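Local atomic coordinates of vibralactone Cyclase (Boreostereum vibrans, PDB entry 6KD0), a protein that catalyses the cyclization that forms the fused bicyclic beta-lactone of vibralactone, using an alpha/beta-hydrolase scaffold. Residues Thr144-Val149 with Ala187-Asp192; Val45-Leu50 with Tyr111-Tyr116; Gly298-Met303 with Phe338-Gln343; Ala19-Ala24 with Met315-Met320; Asp68-Ile71 with Thr76-His79. All coordinates share one frame; numbering follows the deposited sequence.

Contact 1: Thr144-Val149 with Ala187-Asp192; sequences TGAKDV and AHWARD
Two helices packed on one face of the alpha/beta-hydrolase sheet, 144-158 and 178-192, meet here through W189 of the second and the A146-K147 turn of the first. The indole spans most of the gap between the backbones, which stay 10.0 Å apart between K147 CA and W189 CA. W189 has its CG anti to the carbonyl carbon (chi1 -73°), which helps direct the ring to the partner helix, its six-membered half leading. Its outer edge does the touching. W189 CZ3 comes 3.7 Å from A146 O, with that oxygen lying near the indole plane, and W189 CH2 rests 3.9 Å from A146 CB. The same edge passes K147: W189 CZ3 is 4.2 Å from K147 N, also near the ring plane, and W189 CH2 is 4.3 Å from K147 CG, so the lysine contributes the aliphatic root of its side chain. The contact is mostly apolar, with A146 O and K147 N set against the rim of the indole. W189 also meets the ring of Y150 edge-to-face, one turn further along helix 144-158, while A146 and V149 also touch L182 of helix 178-192. Beyond W189, R191 grips D192 side-on with two nitrogens, one for each carboxylate oxygen, R191 NE to D192 OD1 being 3.0 Å. Helix 178-192 follows the probable nucleophile elbow, and its pairing with helix 144-158 over the central sheet is typical of the alpha/beta-hydrolase fold.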
# COMPACT_ATOMS: atom_id res chain seq x y z
N THR A 144 -2.36 -13.51 -9.88
CA THR A 144 -0.91 -13.65 -10.07
C THR A 144 -0.14 -12.63 -9.25
O THR A 144 0.84 -12.97 -8.58
CB THR A 144 -0.55 -13.53 -11.55
OG1 THR A 144 -1.21 -14.60 -12.25
CG2 THR A 144 0.97 -13.64 -11.72
N GLY A 145 -0.58 -11.37 -9.28
CA GLY A 145 0.11 -10.35 -8.51
C GLY A 145 0.13 -10.67 -7.02
O GLY A 145 1.17 -10.57 -6.36
N ALA A 146 -1.03 -11.08 -6.49
CA ALA A 146 -1.13 -11.44 -5.08
C ALA A 146 -0.22 -12.62 -4.73
O ALA A 146 0.44 -12.62 -3.69
CB ALA A 146 -2.58 -11.74 -4.72
N LYS A 147 -0.18 -13.63 -5.60
CA LYS A 147 0.69 -14.77 -5.34
C LYS A 147 2.16 -14.36 -5.37
O LYS A 147 2.95 -14.86 -4.56
CB LYS A 147 0.41 -15.89 -6.35
CG LYS A 147 -0.91 -16.63 -6.06
CD LYS A 147 -1.05 -17.87 -6.96
CE LYS A 147 -2.39 -18.57 -6.76
NZ LYS A 147 -2.66 -18.85 -5.31
N ASP A 148 2.56 -13.45 -6.27
CA ASP A 148 3.93 -12.93 -6.26
C ASP A 148 4.23 -12.19 -4.96
O ASP A 148 5.30 -12.36 -4.38
CB ASP A 148 4.18 -11.98 -7.43
CG ASP A 148 4.26 -12.70 -8.79
OD1 ASP A 148 4.21 -13.95 -8.85
OD2 ASP A 148 4.37 -11.98 -9.80
N VAL A 149 3.30 -11.35 -4.52
CA VAL A 149 3.50 -10.63 -3.26
C VAL A 149 3.69 -11.62 -2.12
O VAL A 149 4.56 -11.44 -1.25
CB VAL A 149 2.31 -9.68 -3.01
CG1 VAL A 149 2.34 -9.12 -1.59
CG2 VAL A 149 2.30 -8.54 -4.06
N ALA A 187 -1.88 -10.82 4.18
CA ALA A 187 -1.97 -10.93 5.64
C ALA A 187 -2.96 -12.01 6.06
O ALA A 187 -2.71 -12.76 7.03
CB ALA A 187 -2.34 -9.57 6.23
N HIS A 188 -4.09 -12.13 5.35
CA HIS A 188 -4.99 -13.25 5.66
C HIS A 188 -4.33 -14.60 5.39
O HIS A 188 -4.36 -15.52 6.24
CB HIS A 188 -6.28 -13.15 4.86
CG HIS A 188 -7.18 -12.06 5.31
ND1 HIS A 188 -6.95 -10.73 5.01
CD2 HIS A 188 -8.33 -12.08 6.04
CE1 HIS A 188 -7.91 -9.99 5.52
NE2 HIS A 188 -8.76 -10.78 6.16
N TRP A 189 -3.74 -14.73 4.20
CA TRP A 189 -3.04 -15.97 3.84
C TRP A 189 -1.99 -16.33 4.88
O TRP A 189 -1.88 -17.50 5.29
CB TRP A 189 -2.40 -15.82 2.47
CG TRP A 189 -3.37 -15.86 1.34
CD1 TRP A 189 -4.69 -16.22 1.40
CD2 TRP A 189 -3.10 -15.54 -0.02
NE1 TRP A 189 -5.25 -16.13 0.15
CE2 TRP A 189 -4.29 -15.72 -0.74
CE3 TRP A 189 -1.95 -15.11 -0.70
CZ2 TRP A 189 -4.37 -15.52 -2.12
CZ3 TRP A 189 -2.03 -14.89 -2.06
CH2 TRP A 189 -3.24 -15.09 -2.76
N ALA A 190 -1.21 -15.35 5.33
CA ALA A 190 -0.11 -15.61 6.26
C ALA A 190 -0.65 -16.02 7.62
O ALA A 190 -0.05 -16.88 8.29
CB ALA A 190 0.78 -14.37 6.37
N ARG A 191 -1.76 -15.42 8.04
CA ARG A 191 -2.38 -15.83 9.29
C ARG A 191 -2.68 -17.31 9.26
O ARG A 191 -2.41 -18.03 10.23
CB ARG A 191 -3.67 -15.03 9.53
CG ARG A 191 -4.45 -15.50 10.75
CD ARG A 191 -5.87 -14.99 10.70
NE ARG A 191 -6.55 -15.51 9.51
CZ ARG A 191 -7.69 -15.02 9.02
NH1 ARG A 191 -8.29 -14.00 9.61
NH2 ARG A 191 -8.22 -15.56 7.93
N ASP A 192 -3.18 -17.80 8.13
CA ASP A 192 -3.59 -19.20 8.09
C ASP A 192 -2.47 -20.18 7.73
O ASP A 192 -2.66 -21.40 7.85
CB ASP A 192 -4.75 -19.35 7.13
CG ASP A 192 -5.95 -18.54 7.58
OD1 ASP A 192 -6.08 -18.35 8.83
OD2 ASP A 192 -6.73 -18.08 6.72

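Contact 2: Val45-Leu50 with Tyr111-Tyr116; sequences VVIPNL and YEMDDY
I47 is the first residue of V45-L50 to reach the Y111-Y116 segment, and it faces M113 with the two CA atoms 5.9 Å apart. Its longer branch starts with CG1 anti to the carbonyl carbon (chi1 -63°) and runs extended to CD1 (chi2 169°). CG1 passes over the backbone at M113, and the tip, I47 CD1, settles 3.7 Å from M113 CG and 3.8 Å from M113 N. The two side chains cross at about a right angle: M113 sets off away from V45-L50, so I47 CD1 meets the base of the methionine and not its sulfur end. I47 CD1 also brushes the root of E112, at 4.2 Å from E112 CB. The other branch goes to a carbonyl, with I47 CG2 3.8 Å from E112 O, an oxygen that already accepts D115 N. P48 follows; lacking an N-H, it interrupts the bonding of the helix and leaves a kink there. One turn after I47, L50 sends a methyl back across the gap, L50 CD1 lying 3.8 Å from M113 O. Helix 35-54 thus lies against the turn that leads into helix 115-125. M113 itself runs on to W42 of helix 35-54 and to H102 and C103, in a loop that probably corresponds to the oxyanion loop of related hydrolases. On the other side of the turn, Y111 packs on R81 and Y83 of strand 76-85, while V46 and L50 rest on helix 313-316.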
# COMPACT_ATOMS: atom_id res chain seq x y z
N VAL A 45 7.07 11.34 -15.38
CA VAL A 45 6.66 12.55 -14.68
C VAL A 45 6.61 12.27 -13.18
O VAL A 45 7.29 12.94 -12.40
CB VAL A 45 5.31 13.08 -15.19
CG1 VAL A 45 4.89 14.31 -14.38
CG2 VAL A 45 5.41 13.45 -16.66
N VAL A 46 5.81 11.28 -12.75
CA VAL A 46 5.51 11.19 -11.32
C VAL A 46 6.75 10.80 -10.53
O VAL A 46 7.12 11.47 -9.56
CB VAL A 46 4.35 10.21 -11.07
CG1 VAL A 46 4.05 10.16 -9.60
CG2 VAL A 46 3.12 10.64 -11.83
N ILE A 47 7.42 9.72 -10.92
CA ILE A 47 8.57 9.25 -10.14
C ILE A 47 9.75 10.22 -10.30
O ILE A 47 10.39 10.54 -9.29
CB ILE A 47 8.96 7.81 -10.51
CG1 ILE A 47 7.80 6.86 -10.17
CG2 ILE A 47 10.20 7.37 -9.72
CD1 ILE A 47 7.96 5.47 -10.73
N PRO A 48 10.08 10.70 -11.51
CA PRO A 48 11.17 11.69 -11.59
C PRO A 48 10.94 12.92 -10.73
O PRO A 48 11.86 13.38 -10.04
CB PRO A 48 11.23 12.03 -13.08
CG PRO A 48 10.80 10.77 -13.72
CD PRO A 48 9.66 10.29 -12.86
N ASN A 49 9.71 13.45 -10.72
CA ASN A 49 9.43 14.64 -9.92
C ASN A 49 9.43 14.33 -8.42
O ASN A 49 9.92 15.13 -7.60
CB ASN A 49 8.07 15.24 -10.32
CG ASN A 49 8.12 15.95 -11.68
OD1 ASN A 49 9.17 16.13 -12.29
ND2 ASN A 49 6.95 16.35 -12.15
N LEU A 50 8.89 13.17 -8.03
CA LEU A 50 8.97 12.74 -6.63
C LEU A 50 10.42 12.63 -6.19
O LEU A 50 10.81 13.14 -5.13
CB LEU A 50 8.26 11.40 -6.46
CG LEU A 50 7.47 11.07 -5.19
CD1 LEU A 50 7.59 9.58 -4.84
CD2 LEU A 50 7.82 11.96 -4.01
N TYR A 111 9.52 -1.26 -7.99
CA TYR A 111 10.20 -0.69 -6.82
C TYR A 111 10.57 0.80 -6.97
O TYR A 111 10.75 1.51 -5.96
CB TYR A 111 11.46 -1.51 -6.52
CG TYR A 111 12.54 -1.17 -7.53
CD1 TYR A 111 12.51 -1.72 -8.81
CD2 TYR A 111 13.56 -0.27 -7.23
CE1 TYR A 111 13.48 -1.38 -9.78
CE2 TYR A 111 14.53 0.07 -8.18
CZ TYR A 111 14.48 -0.49 -9.44
OH TYR A 111 15.44 -0.15 -10.36
N GLU A 112 10.68 1.30 -8.21
CA GLU A 112 11.12 2.69 -8.39
C GLU A 112 10.18 3.67 -7.71
O GLU A 112 10.65 4.67 -7.13
CB GLU A 112 11.22 3.02 -9.88
CG GLU A 112 12.37 2.34 -10.56
CD GLU A 112 12.35 2.57 -12.05
OE1 GLU A 112 12.50 3.74 -12.46
OE2 GLU A 112 12.15 1.59 -12.81
N MET A 113 8.89 3.34 -7.67
CA MET A 113 7.88 4.22 -7.09
C MET A 113 8.25 4.66 -5.68
O MET A 113 8.10 5.84 -5.33
CB MET A 113 6.54 3.50 -7.05
CG MET A 113 5.90 3.37 -8.42
SD MET A 113 4.50 2.26 -8.30
CE MET A 113 3.41 2.95 -9.55
N ASP A 114 8.73 3.74 -4.86
CA ASP A 114 8.92 4.09 -3.46
C ASP A 114 10.38 4.02 -3.07
O ASP A 114 10.71 4.10 -1.88
CB ASP A 114 8.06 3.18 -2.56
CG ASP A 114 6.61 3.18 -2.99
OD1 ASP A 114 5.93 4.22 -2.80
OD2 ASP A 114 6.14 2.16 -3.54
N ASP A 115 11.26 3.92 -4.07
CA ASP A 115 12.67 3.67 -3.77
C ASP A 115 13.24 4.72 -2.81
O ASP A 115 13.78 4.38 -1.75
CB ASP A 115 13.45 3.63 -5.09
CG ASP A 115 14.86 3.11 -4.92
OD1 ASP A 115 15.03 1.93 -4.53
OD2 ASP A 115 15.79 3.88 -5.20
N TYR A 116 13.11 6.00 -3.15
CA TYR A 116 13.65 7.03 -2.26
C TYR A 116 12.97 7.00 -0.91
O TYR A 116 13.64 7.07 0.13
CB TYR A 116 13.54 8.41 -2.91
CG TYR A 116 14.60 8.68 -3.96
CD1 TYR A 116 15.28 7.63 -4.58
CD2 TYR A 116 14.91 9.97 -4.34
CE1 TYR A 116 16.24 7.87 -5.55
CE2 TYR A 116 15.88 10.23 -5.30
CZ TYR A 116 16.54 9.18 -5.90
OH TYR A 116 17.48 9.44 -6.85

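Contact 3: Gly298-Met303 with Phe338-Gln343; sequences GVETRM and FSKTPQ
E300 and K340 bridge the edge of the alpha/beta-hydrolase sheet and the C-terminal tail, just where the chain enters the outermost strand 301-307 and just after helix 321-338 has ended. The side chains come from opposite directions. E300 is extended, with CG anti to its amide nitrogen (chi1 -170°), whereas K340 bends at its last torsion (chi4 -61°). Their charged ends form a salt bridge, E300 OE1 to K340 NZ at 3.2 Å, whose hydrogen bond is weak. The lysine methylene is almost as near, with K340 CE 3.3 Å from the same E300 OE1, and E300 OE2 stays 3.7 Å from K340 NZ. This is a loose surface ion pair. R302, whose NH2 lies 6.2 Å from K340 NZ, makes a cation-pi contact with W336. On the strand side, the backbones of E300 and R302 bond to strand 273-278. On the tail side, F338-T341 is a type I turn whose closing bond joins T341 N to F338 O; S339 OG bonds to W336 O and T341 OG1 to K169 O. Last in the chain, Q343 folds back so that its amide serves the main chain: Q343 NE2 donates to T341 O at 2.8 Å, nearly straight at 164°, from above the carbonyl plane.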
# COMPACT_ATOMS: atom_id res chain seq x y z
N GLY A 298 -12.09 -7.74 16.41
CA GLY A 298 -11.29 -7.74 17.61
C GLY A 298 -9.85 -7.33 17.41
O GLY A 298 -9.09 -7.32 18.38
N VAL A 299 -9.46 -6.97 16.19
CA VAL A 299 -8.08 -6.61 15.88
C VAL A 299 -7.86 -5.16 16.28
O VAL A 299 -8.73 -4.31 16.08
CB VAL A 299 -7.80 -6.83 14.39
CG1 VAL A 299 -6.41 -6.28 14.00
CG2 VAL A 299 -7.92 -8.31 14.05
N GLU A 300 -6.69 -4.88 16.88
CA GLU A 300 -6.32 -3.52 17.21
C GLU A 300 -6.03 -2.71 15.95
O GLU A 300 -5.39 -3.18 15.01
CB GLU A 300 -5.10 -3.47 18.13
CG GLU A 300 -4.83 -2.06 18.68
CD GLU A 300 -3.54 -1.96 19.48
OE1 GLU A 300 -2.80 -2.95 19.53
OE2 GLU A 300 -3.28 -0.88 20.04
N THR A 301 -6.44 -1.44 15.98
CA THR A 301 -6.71 -0.71 14.76
C THR A 301 -6.59 0.79 15.02
O THR A 301 -6.99 1.28 16.09
CB THR A 301 -8.10 -1.11 14.28
OG1 THR A 301 -8.02 -1.83 13.05
CG2 THR A 301 -9.01 0.05 14.18
N ARG A 302 -6.01 1.50 14.06
CA ARG A 302 -5.98 2.95 14.04
C ARG A 302 -6.32 3.43 12.64
O ARG A 302 -5.94 2.80 11.66
CB ARG A 302 -4.63 3.50 14.47
CG ARG A 302 -4.37 3.33 15.94
CD ARG A 302 -3.19 4.14 16.43
NE ARG A 302 -2.92 3.80 17.82
CZ ARG A 302 -1.89 4.23 18.54
NH1 ARG A 302 -0.98 5.05 18.00
NH2 ARG A 302 -1.76 3.85 19.80
N MET A 303 -7.06 4.53 12.57
CA MET A 303 -7.52 5.10 11.32
C MET A 303 -7.06 6.55 11.29
O MET A 303 -7.06 7.23 12.32
CB MET A 303 -9.05 5.01 11.23
CG MET A 303 -9.75 6.04 10.36
SD MET A 303 -9.53 5.66 8.62
CE MET A 303 -10.10 3.96 8.57
N PHE A 338 5.98 -1.05 14.76
CA PHE A 338 7.24 -1.62 15.20
C PHE A 338 7.43 -1.51 16.71
O PHE A 338 8.19 -2.29 17.29
CB PHE A 338 8.40 -0.97 14.45
CG PHE A 338 8.62 -1.51 13.06
CD1 PHE A 338 8.94 -2.85 12.85
CD2 PHE A 338 8.50 -0.69 11.95
CE1 PHE A 338 9.15 -3.34 11.58
CE2 PHE A 338 8.70 -1.18 10.67
CZ PHE A 338 9.02 -2.50 10.48
N SER A 339 6.74 -0.57 17.37
CA SER A 339 6.85 -0.44 18.82
C SER A 339 6.22 -1.61 19.56
O SER A 339 6.40 -1.71 20.78
CB SER A 339 6.21 0.86 19.31
OG SER A 339 4.80 0.74 19.31
N LYS A 340 5.50 -2.48 18.87
CA LYS A 340 4.93 -3.66 19.50
C LYS A 340 5.94 -4.79 19.66
O LYS A 340 5.64 -5.77 20.35
CB LYS A 340 3.71 -4.11 18.71
CG LYS A 340 2.68 -3.00 18.62
CD LYS A 340 1.30 -3.48 18.24
CE LYS A 340 0.26 -2.40 18.54
NZ LYS A 340 0.20 -2.05 19.99
N THR A 341 7.12 -4.66 19.07
CA THR A 341 8.26 -5.54 19.35
C THR A 341 9.50 -4.66 19.48
O THR A 341 10.43 -4.73 18.66
CB THR A 341 8.45 -6.59 18.25
OG1 THR A 341 8.43 -5.96 16.97
CG2 THR A 341 7.36 -7.64 18.31
N PRO A 342 9.56 -3.83 20.53
CA PRO A 342 10.51 -2.71 20.56
C PRO A 342 11.95 -3.16 20.69
O PRO A 342 12.27 -4.12 21.40
CB PRO A 342 10.07 -1.91 21.79
CG PRO A 342 9.42 -2.90 22.68
CD PRO A 342 8.74 -3.90 21.76
N GLN A 343 12.84 -2.45 20.01
CA GLN A 343 14.26 -2.77 20.05
C GLN A 343 15.07 -1.67 20.73
O GLN A 343 16.30 -1.77 20.85
CB GLN A 343 14.80 -3.01 18.64
CG GLN A 343 14.00 -4.04 17.88
CD GLN A 343 14.09 -5.41 18.51
OE1 GLN A 343 15.19 -5.91 18.77
NE2 GLN A 343 12.94 -6.02 18.78

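Contact 4: Ala19-Ala24 with Met315-Met320; sequences APVWAA and MLFRSM
V21 and W22 of the N-terminal helix 18-24 pack against F317, in the loop of the alpha/beta-hydrolase fold that joins helix 313-316 to the C-terminal helix 321-338. F317 is the first residue to leave the helical course, and its side chain can be followed outward. From CB, CG is set anti to the carbonyl carbon (chi1 -55°), directing the ring at helix 18-24. F317 CG lies 4.0 Å from V21 CG1. At the next atom the contact tightens: F317 CD1 is only 3.4 Å from the same methyl, and F317 CE1 draws back to 3.8 Å. V21 CG1 therefore sits along one side of the ring, approaching it obliquely as the two side chains slide past each other in opposite directions. At the tip, F317 CZ reaches the benzene half of the W22 indole, 3.9 Å from W22 CE3 and 4.0 Å from W22 CZ3, and arrives at the edge of the indole near its plane. The ring of F25 meets F317 edge-to-face and lies near-parallel to W22, enlarging the aromatic cluster. V21's second methyl turns to M320, with V21 CG2 4.0 Å from M320 CG. R318, between these apolar residues in sequence, heads elsewhere, to a salt bridge with D117. The spacing of F317 and M320 is set by the type I turn they bound, closed by M320 N to F317 O at 2.9 Å, directly before helix 321-338 begins.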
# COMPACT_ATOMS: atom_id res chain seq x y z
N ALA A 19 -6.86 22.88 -3.54
CA ALA A 19 -7.51 23.49 -4.70
C ALA A 19 -6.55 24.28 -5.59
O ALA A 19 -6.57 24.06 -6.82
CB ALA A 19 -8.68 24.37 -4.23
N PRO A 20 -5.69 25.17 -5.08
CA PRO A 20 -4.79 25.89 -6.00
C PRO A 20 -3.77 24.98 -6.67
O PRO A 20 -3.48 25.13 -7.87
CB PRO A 20 -4.11 26.95 -5.12
CG PRO A 20 -4.43 26.62 -3.72
CD PRO A 20 -5.53 25.61 -3.68
N VAL A 21 -3.22 24.02 -5.92
CA VAL A 21 -2.27 23.07 -6.48
C VAL A 21 -2.92 22.27 -7.60
O VAL A 21 -2.32 22.03 -8.65
CB VAL A 21 -1.72 22.14 -5.39
CG1 VAL A 21 -0.90 21.03 -6.01
CG2 VAL A 21 -0.90 22.93 -4.39
N TRP A 22 -4.16 21.83 -7.37
CA TRP A 22 -4.88 21.09 -8.41
C TRP A 22 -5.14 21.97 -9.62
O TRP A 22 -5.05 21.50 -10.77
CB TRP A 22 -6.20 20.56 -7.84
CG TRP A 22 -6.97 19.72 -8.82
CD1 TRP A 22 -8.22 19.98 -9.32
CD2 TRP A 22 -6.53 18.52 -9.45
NE1 TRP A 22 -8.59 19.00 -10.21
CE2 TRP A 22 -7.57 18.09 -10.31
CE3 TRP A 22 -5.37 17.76 -9.37
CZ2 TRP A 22 -7.48 16.94 -11.07
CZ3 TRP A 22 -5.28 16.60 -10.14
CH2 TRP A 22 -6.32 16.21 -10.97
N ALA A 23 -5.45 23.25 -9.40
CA ALA A 23 -5.70 24.15 -10.51
C ALA A 23 -4.47 24.29 -11.40
O ALA A 23 -4.61 24.52 -12.61
CB ALA A 23 -6.15 25.52 -9.99
N ALA A 24 -3.27 24.15 -10.85
CA ALA A 24 -2.09 24.24 -11.71
C ALA A 24 -1.60 22.90 -12.27
O ALA A 24 -0.67 22.89 -13.09
CB ALA A 24 -0.92 24.90 -10.96
N MET A 315 1.71 11.25 -3.49
CA MET A 315 2.70 10.77 -4.45
C MET A 315 2.83 11.70 -5.64
O MET A 315 3.90 11.77 -6.26
CB MET A 315 2.31 9.38 -4.98
CG MET A 315 2.25 8.31 -3.91
SD MET A 315 3.84 7.99 -3.11
CE MET A 315 4.73 7.21 -4.46
N LEU A 316 1.77 12.42 -5.96
CA LEU A 316 1.80 13.34 -7.07
C LEU A 316 2.10 14.77 -6.66
O LEU A 316 2.52 15.57 -7.50
CB LEU A 316 0.46 13.29 -7.82
CG LEU A 316 0.42 12.20 -8.89
CD1 LEU A 316 0.25 10.78 -8.29
CD2 LEU A 316 -0.66 12.50 -9.90
N PHE A 317 1.91 15.12 -5.39
CA PHE A 317 2.09 16.50 -4.93
C PHE A 317 2.88 16.53 -3.63
O PHE A 317 2.52 17.23 -2.69
CB PHE A 317 0.73 17.18 -4.77
CG PHE A 317 -0.12 17.13 -6.00
CD1 PHE A 317 0.11 18.00 -7.04
CD2 PHE A 317 -1.14 16.19 -6.13
CE1 PHE A 317 -0.67 17.96 -8.19
CE2 PHE A 317 -1.92 16.14 -7.28
CZ PHE A 317 -1.69 17.03 -8.32
N ARG A 318 3.98 15.77 -3.57
CA ARG A 318 4.71 15.64 -2.30
C ARG A 318 5.20 16.99 -1.77
O ARG A 318 5.40 17.12 -0.56
CB ARG A 318 5.89 14.68 -2.46
CG ARG A 318 6.61 14.34 -1.14
CD ARG A 318 5.65 13.63 -0.17
NE ARG A 318 5.39 12.29 -0.69
CZ ARG A 318 6.15 11.23 -0.43
NH1 ARG A 318 7.19 11.34 0.39
NH2 ARG A 318 5.87 10.05 -0.98
N SER A 319 5.36 18.00 -2.63
CA SER A 319 5.86 19.27 -2.14
C SER A 319 4.82 20.02 -1.31
O SER A 319 5.18 20.96 -0.59
CB SER A 319 6.34 20.13 -3.31
OG SER A 319 5.26 20.47 -4.16
N MET A 320 3.56 19.62 -1.37
CA MET A 320 2.56 20.16 -0.46
C MET A 320 2.96 19.86 0.97
O MET A 320 3.45 18.77 1.27
CB MET A 320 1.18 19.55 -0.73
CG MET A 320 0.43 20.07 -1.93
SD MET A 320 -1.13 19.19 -2.12
CE MET A 320 -2.13 19.92 -0.82

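Contact 5: Asp68-Ile71 with Thr76-His79; sequences DYYI and TNMH
H79 and D68 share the shortest bond between the two strands: H79 NE2 donates to D68 OD1 at 2.6 Å, almost straight (167°). The donor keeps D68 OD1 in the imidazole plane but meets it from above the carboxylate plane, the two planes standing 42° apart. Two backbone bonds come next, joining I71 and M78 as an antiparallel hydrogen-bonded pair: I71 N to M78 O at 2.9 Å and M78 N to I71 O at 2.8 Å. Y70 and H79 form the neighbouring non-hydrogen-bonded pair, flanked by the CA-H...O contact of H79 CA with Y69 O at 3.4 Å. Packing differs on the two faces. On the Y70 side, the two side chains of Y70 and N77 cross at about a right angle, and N77 CB sits over one face of the Y70 ring, 3.5 Å from its centroid, in a CH-pi contact. On the other face, I71 and M78 run side by side, with I71 CD1 3.7 Å from M78 CE, and pack against helix 144-158. The beta hairpin 64-73/76-85 thus forms the antiparallel outer edge of the sheet. R81 NE also bonds D68 OD1, and D133 OD2 pairs with H79 ND1. With both nitrogens bonded to carboxylates the imidazole is probably doubly protonated, although R81 shares one of the two charges; the bonds tie the hairpin to D133.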
# COMPACT_ATOMS: atom_id res chain seq x y z
N ASP A 68 19.91 -6.08 -4.34
CA ASP A 68 18.89 -6.55 -5.27
C ASP A 68 18.97 -8.06 -5.40
O ASP A 68 20.06 -8.64 -5.44
CB ASP A 68 19.03 -5.90 -6.64
CG ASP A 68 18.61 -4.45 -6.63
OD1 ASP A 68 17.42 -4.17 -6.40
OD2 ASP A 68 19.49 -3.58 -6.83
N TYR A 69 17.81 -8.70 -5.47
CA TYR A 69 17.68 -10.13 -5.58
C TYR A 69 16.74 -10.46 -6.73
O TYR A 69 15.93 -9.63 -7.16
CB TYR A 69 17.13 -10.75 -4.30
CG TYR A 69 18.03 -10.62 -3.10
CD1 TYR A 69 17.96 -9.51 -2.28
CD2 TYR A 69 18.94 -11.62 -2.78
CE1 TYR A 69 18.76 -9.39 -1.17
CE2 TYR A 69 19.76 -11.52 -1.67
CZ TYR A 69 19.67 -10.39 -0.87
OH TYR A 69 20.46 -10.26 0.24
N TYR A 70 16.83 -11.70 -7.17
CA TYR A 70 15.98 -12.27 -8.20
C TYR A 70 15.48 -13.60 -7.65
O TYR A 70 16.28 -14.53 -7.50
CB TYR A 70 16.79 -12.45 -9.47
CG TYR A 70 16.05 -12.35 -10.76
CD1 TYR A 70 15.21 -11.27 -11.03
CD2 TYR A 70 16.23 -13.32 -11.75
CE1 TYR A 70 14.54 -11.18 -12.23
CE2 TYR A 70 15.58 -13.23 -12.96
CZ TYR A 70 14.72 -12.17 -13.20
OH TYR A 70 14.06 -12.10 -14.40
N ILE A 71 14.20 -13.69 -7.29
CA ILE A 71 13.70 -14.86 -6.55
C ILE A 71 12.70 -15.65 -7.38
O ILE A 71 12.02 -15.07 -8.24
CB ILE A 71 13.10 -14.45 -5.19
CG1 ILE A 71 11.76 -13.73 -5.37
CG2 ILE A 71 14.08 -13.59 -4.40
CD1 ILE A 71 11.00 -13.55 -4.07
N THR A 76 8.26 -17.93 -13.14
CA THR A 76 9.22 -16.89 -13.55
C THR A 76 10.04 -16.50 -12.32
O THR A 76 9.94 -17.14 -11.27
CB THR A 76 8.49 -15.71 -14.20
OG1 THR A 76 9.43 -14.89 -14.92
CG2 THR A 76 7.75 -14.85 -13.19
N ASN A 77 10.89 -15.48 -12.46
CA ASN A 77 11.61 -14.90 -11.33
C ASN A 77 11.11 -13.48 -11.13
O ASN A 77 10.62 -12.85 -12.07
CB ASN A 77 13.13 -14.84 -11.57
CG ASN A 77 13.81 -16.20 -11.48
OD1 ASN A 77 13.46 -17.05 -10.67
ND2 ASN A 77 14.85 -16.38 -12.30
N MET A 78 11.26 -12.97 -9.91
CA MET A 78 10.76 -11.67 -9.50
C MET A 78 11.91 -10.88 -8.90
O MET A 78 12.66 -11.42 -8.09
CB MET A 78 9.61 -11.80 -8.48
CG MET A 78 9.17 -10.47 -7.90
SD MET A 78 7.68 -10.51 -6.88
CE MET A 78 8.24 -11.51 -5.50
N HIS A 79 12.05 -9.63 -9.31
CA HIS A 79 13.03 -8.74 -8.70
C HIS A 79 12.56 -8.27 -7.32
O HIS A 79 11.40 -7.89 -7.14
CB HIS A 79 13.28 -7.53 -9.60
CG HIS A 79 14.07 -6.44 -8.95
ND1 HIS A 79 13.64 -5.13 -8.90
CD2 HIS A 79 15.26 -6.47 -8.30
CE1 HIS A 79 14.54 -4.40 -8.26
NE2 HIS A 79 15.53 -5.19 -7.88

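How the contacts relate
Contacts 5 and 3 lie at opposite edges of one sheet. Contact 3 is the surface one, a single loose ion pair, whereas contact 5 is partly buried and mixes paired strands and a histidine-carboxylate bond with apolar packing. Contacts 1, 2 and 4 are also partly buried, and mainly apolar. Contact 2 and contact 4 adjoin: L50 and D114 both pack on M315, and L50 also on R318, so the two contacts share one packed region. Contact 5 touches contact 2 through H79 and Y111 and contact 1 through M78 and D148. Contacts 1 and 4 fall on opposite sides of the chain's centre, about 34 Å apart between centres.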